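Local coordinates for type VI secretion system component (Escherichia coli O6, PDB 2P5Z), which is a component of the type VI secretion system that resembles the T4 phage tail proteins gp27 and gp5 and probably forms part of the injection device, at residues V131-R142 with D171-L179. Residues are numbered along the deposited sequence; the frame is centred on the assembly and turned at random.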
loop_
_atom_site.group_PDB
_atom_site.type_symbol
_atom_site.label_atom_id
_atom_site.label_comp_id
_atom_site.label_asym_id
_atom_site.label_seq_id
_atom_site.Cartn_x
_atom_site.Cartn_y
_atom_site.Cartn_z
ATOM N N VAL A 131 -19.154 13.933 18.846
ATOM C CA VAL A 131 -18.269 12.773 18.638
ATOM C C VAL A 131 -18.331 11.733 19.795
ATOM O O VAL A 131 -18.568 10.545 19.517
ATOM C CB VAL A 131 -16.801 13.169 18.271
ATOM C CG1 VAL A 131 -15.871 11.940 18.322
ATOM C CG2 VAL A 131 -16.740 13.834 16.905
ATOM N N PRO A 132 -18.162 12.167 21.077
ATOM C CA PRO A 132 -18.323 11.187 22.166
ATOM C C PRO A 132 -19.644 10.434 22.207
ATOM O O PRO A 132 -19.652 9.222 22.454
ATOM C CB PRO A 132 -18.159 12.026 23.432
ATOM C CG PRO A 132 -17.321 13.169 23.004
ATOM C CD PRO A 132 -17.723 13.476 21.607
ATOM N N GLN A 133 -20.746 11.128 21.951
ATOM C CA GLN A 133 -22.052 10.473 21.970
ATOM C C GLN A 133 -22.160 9.411 20.870
ATOM O O GLN A 133 -22.637 8.289 21.128
ATOM C CB GLN A 133 -23.176 11.498 21.868
ATOM C CG GLN A 133 -23.431 12.250 23.158
ATOM C CD GLN A 133 -24.380 13.424 22.973
ATOM O OE1 GLN A 133 -24.287 14.183 21.997
ATOM N NE2 GLN A 133 -25.298 13.581 23.915
ATOM N N ILE A 134 -21.692 9.753 19.664
ATOM C CA ILE A 134 -21.599 8.765 18.578
ATOM C C ILE A 134 -20.756 7.559 19.002
ATOM O O ILE A 134 -21.191 6.402 18.839
ATOM C CB ILE A 134 -21.059 9.386 17.258
ATOM C CG1 ILE A 134 -21.989 10.506 16.783
ATOM C CG2 ILE A 134 -20.976 8.337 16.149
ATOM C CD1 ILE A 134 -21.459 11.360 15.637
ATOM N N VAL A 135 -19.580 7.832 19.588
ATOM C CA VAL A 135 -18.682 6.761 20.021
ATOM C C VAL A 135 -19.353 5.889 21.095
ATOM O O VAL A 135 -19.440 4.652 20.956
ATOM C CB VAL A 135 -17.295 7.306 20.457
ATOM C CG1 VAL A 135 -16.473 6.212 21.114
ATOM C CG2 VAL A 135 -16.547 7.852 19.251
ATOM N N GLU A 136 -19.901 6.532 22.119
ATOM C CA GLU A 136 -20.696 5.807 23.106
ATOM C C GLU A 136 -21.863 4.980 22.514
ATOM O O GLU A 136 -22.100 3.837 22.937
ATOM C CB GLU A 136 -21.191 6.739 24.202
ATOM C CG GLU A 136 -21.880 5.963 25.287
ATOM C CD GLU A 136 -22.043 6.722 26.568
ATOM O OE1 GLU A 136 -21.378 7.772 26.725
ATOM O OE2 GLU A 136 -22.829 6.240 27.424
ATOM N N LYS A 137 -22.555 5.533 21.518
ATOM C CA LYS A 137 -23.603 4.785 20.820
ATOM C C LYS A 137 -23.063 3.535 20.180
ATOM O O LYS A 137 -23.611 2.465 20.400
ATOM C CB LYS A 137 -24.310 5.621 19.751
ATOM C CG LYS A 137 -25.392 6.532 20.262
ATOM C CD LYS A 137 -26.165 7.123 19.088
ATOM C CE LYS A 137 -27.664 7.208 19.374
ATOM N NZ LYS A 137 -28.353 5.951 18.904
ATOM N N ILE A 138 -21.984 3.664 19.404
ATOM C CA ILE A 138 -21.360 2.504 18.739
ATOM C C ILE A 138 -20.954 1.410 19.744
ATOM O O ILE A 138 -21.223 0.215 19.524
ATOM C CB ILE A 138 -20.134 2.945 17.937
ATOM C CG1 ILE A 138 -20.553 3.826 16.762
ATOM C CG2 ILE A 138 -19.358 1.736 17.407
ATOM C CD1 ILE A 138 -20.460 3.113 15.448
ATOM N N LEU A 139 -20.349 1.843 20.854
ATOM C CA LEU A 139 -20.005 0.959 21.970
ATOM C C LEU A 139 -21.215 0.241 22.562
ATOM O O LEU A 139 -21.230 -1.005 22.631
ATOM C CB LEU A 139 -19.234 1.724 23.059
ATOM C CG LEU A 139 -17.817 2.099 22.581
ATOM C CD1 LEU A 139 -17.028 2.936 23.576
ATOM C CD2 LEU A 139 -17.052 0.842 22.207
ATOM N N ARG A 140 -22.242 1.013 22.934
ATOM C CA ARG A 140 -23.420 0.444 23.596
ATOM C C ARG A 140 -24.376 -0.328 22.685
ATOM O O ARG A 140 -24.852 -1.400 23.059
ATOM C CB ARG A 140 -24.185 1.517 24.357
ATOM C CG ARG A 140 -23.384 2.198 25.466
ATOM C CD ARG A 140 -24.285 3.137 26.176
ATOM N NE ARG A 140 -23.711 3.843 27.315
ATOM C CZ ARG A 140 -23.679 3.354 28.551
ATOM N NH1 ARG A 140 -23.165 4.087 29.522
ATOM N NH2 ARG A 140 -24.140 2.132 28.815
ATOM N N GLU A 141 -24.639 0.185 21.488
ATOM C CA GLU A 141 -25.663 -0.425 20.638
ATOM C C GLU A 141 -25.216 -1.700 19.965
ATOM O O GLU A 141 -25.686 -2.774 20.306
ATOM C CB GLU A 141 -26.227 0.590 19.647
ATOM C CG GLU A 141 -26.791 1.776 20.392
ATOM C CD GLU A 141 -27.224 2.916 19.523
ATOM O OE1 GLU A 141 -27.555 3.972 20.097
ATOM O OE2 GLU A 141 -27.244 2.776 18.282
ATOM N N ARG A 142 -24.276 -1.596 19.042
ATOM C CA ARG A 142 -23.799 -2.762 18.311
ATOM C C ARG A 142 -22.865 -3.685 19.137
ATOM O O ARG A 142 -22.665 -4.846 18.805
ATOM C CB ARG A 142 -23.137 -2.275 17.011
ATOM C CG ARG A 142 -22.635 -3.353 16.056
ATOM C CD ARG A 142 -23.728 -4.288 15.553
ATOM N NE ARG A 142 -23.154 -5.245 14.608
ATOM C CZ ARG A 142 -23.110 -6.562 14.780
ATOM N NH1 ARG A 142 -23.645 -7.127 15.860
ATOM N NH2 ARG A 142 -22.541 -7.321 13.850
ATOM N N ASP A 171 -16.610 -0.430 12.344
ATOM C CA ASP A 171 -16.844 0.400 13.518
ATOM C C ASP A 171 -15.560 0.928 14.142
ATOM O O ASP A 171 -15.533 2.084 14.549
ATOM C CB ASP A 171 -17.684 -0.334 14.566
ATOM C CG ASP A 171 -19.135 -0.521 14.145
ATOM O OD1 ASP A 171 -19.603 0.215 13.255
ATOM O OD2 ASP A 171 -19.811 -1.409 14.717
ATOM N N LEU A 172 -14.495 0.112 14.177
ATOM C CA LEU A 172 -13.222 0.546 14.775
ATOM C C LEU A 172 -12.588 1.688 14.003
ATOM O O LEU A 172 -12.180 2.680 14.598
ATOM C CB LEU A 172 -12.215 -0.614 14.934
ATOM C CG LEU A 172 -10.918 -0.282 15.711
ATOM C CD1 LEU A 172 -11.215 0.395 17.056
ATOM C CD2 LEU A 172 -10.030 -1.493 15.915
ATOM N N THR A 173 -12.526 1.558 12.683
ATOM C CA THR A 173 -11.949 2.595 11.854
ATOM C C THR A 173 -12.739 3.891 12.012
ATOM O O THR A 173 -12.141 4.963 12.238
ATOM C CB THR A 173 -11.922 2.173 10.396
ATOM O OG1 THR A 173 -11.246 0.920 10.291
ATOM C CG2 THR A 173 -11.210 3.222 9.525
ATOM N N PHE A 174 -14.074 3.767 11.963
ATOM C CA PHE A 174 -14.973 4.920 12.072
ATOM C C PHE A 174 -14.777 5.686 13.371
ATOM O O PHE A 174 -14.557 6.917 13.363
ATOM C CB PHE A 174 -16.434 4.469 11.955
ATOM C CG PHE A 174 -17.428 5.597 12.046
ATOM C CD1 PHE A 174 -17.340 6.698 11.187
ATOM C CD2 PHE A 174 -18.449 5.559 12.982
ATOM C CE1 PHE A 174 -18.233 7.738 11.279
ATOM C CE2 PHE A 174 -19.364 6.598 13.068
ATOM C CZ PHE A 174 -19.257 7.686 12.220
ATOM N N VAL A 175 -14.833 4.943 14.475
ATOM C CA VAL A 175 -14.665 5.511 15.805
ATOM C C VAL A 175 -13.301 6.177 15.970
ATOM O O VAL A 175 -13.219 7.320 16.441
ATOM C CB VAL A 175 -14.914 4.442 16.894
ATOM C CG1 VAL A 175 -14.317 4.857 18.222
ATOM C CG2 VAL A 175 -16.429 4.183 17.045
ATOM N N SER A 176 -12.249 5.490 15.518
ATOM C CA SER A 176 -10.882 5.974 15.682
ATOM C C SER A 176 -10.661 7.228 14.858
ATOM O O SER A 176 -10.042 8.180 15.345
ATOM C CB SER A 176 -9.870 4.896 15.303
ATOM O OG SER A 176 -10.133 3.679 15.988
ATOM N N ARG A 177 -11.204 7.242 13.634
ATOM C CA ARG A 177 -11.169 8.435 12.786
ATOM C C ARG A 177 -11.831 9.645 13.453
ATOM O O ARG A 177 -11.234 10.731 13.501
ATOM C CB ARG A 177 -11.819 8.169 11.436
ATOM C CG ARG A 177 -11.806 9.387 10.535
ATOM C CD ARG A 177 -12.175 9.089 9.077
ATOM N NE ARG A 177 -13.539 8.588 8.884
ATOM C CZ ARG A 177 -14.652 9.330 8.952
ATOM N NH1 ARG A 177 -14.598 10.634 9.233
ATOM N NH2 ARG A 177 -15.833 8.755 8.743
ATOM N N LEU A 178 -13.030 9.447 14.011
ATOM C CA LEU A 178 -13.746 10.545 14.662
ATOM C C LEU A 178 -12.991 11.090 15.853
ATOM O O LEU A 178 -12.867 12.313 15.997
ATOM C CB LEU A 178 -15.158 10.139 15.117
ATOM C CG LEU A 178 -16.310 9.749 14.177
ATOM C CD1 LEU A 178 -17.584 9.753 14.965
ATOM C CD2 LEU A 178 -16.444 10.643 12.961
ATOM N N LEU A 179 -12.491 10.190 16.704
ATOM C CA LEU A 179 -11.696 10.603 17.859
ATOM C C LEU A 179 -10.404 11.304 17.442
ATOM O O LEU A 179 -10.016 12.309 18.040
ATOM C CB LEU A 179 -11.371 9.414 18.728
ATOM C CG LEU A 179 -12.554 8.665 19.339
ATOM C CD1 LEU A 179 -12.021 7.399 19.973
ATOM C CD2 LEU A 179 -13.301 9.512 20.360
#
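V135 and V175 meet at the middle of two nearly antiparallel helices, 131-140 and 171-182; the axes of segments 131-140 and 171-179 come within 10.0 Å at 160°. No hydrogen bond crosses between them; the contact is made mostly of apolar side chains. The two valines cross at about a right angle, CG1 of V135 lying 3.9 Å from CG1 of V175. The other V175 branch, CG2, runs alongside I138 in the opposite sense and touches its CG2. At the start of helix 131-140, V131 turns CG1 anti to its own N (chi1 170°), which brings this methyl 3.7 Å from L178 CB and also near L179 CD2. L179 CD2 in turn packs on V135 CG2 at 3.8 Å. I134 presents CG2 to both L178 CD1 and F174 CE2. The F174 ring takes I138 CD1 at its edge, near its plane, 4.0 Å from CD2, while L178 CG, from the same helix, lies over one face, offset toward the rim.

The polar end is formed by D171. I138 CD1 lies 3.7 Å from D171 OD1, and the aliphatic CG of R142 lies equally close to D171 OD2. R142 is not salt-bridged here: its NE stays 5.1 Å from D171 OD2. Instead, this buried carboxylate is held on both oxygens, OD1 by Q166 NE2 and OD2 by H143 NE2.

The pair belongs to the region related to phage tail baseplate proteins. V131, I134, I138 and F174 also pack on strand 161-166, whereas V135, L139 and L179 reach F201 of strand 196-202, and P132, E136 and R140 lie against strand 150-153.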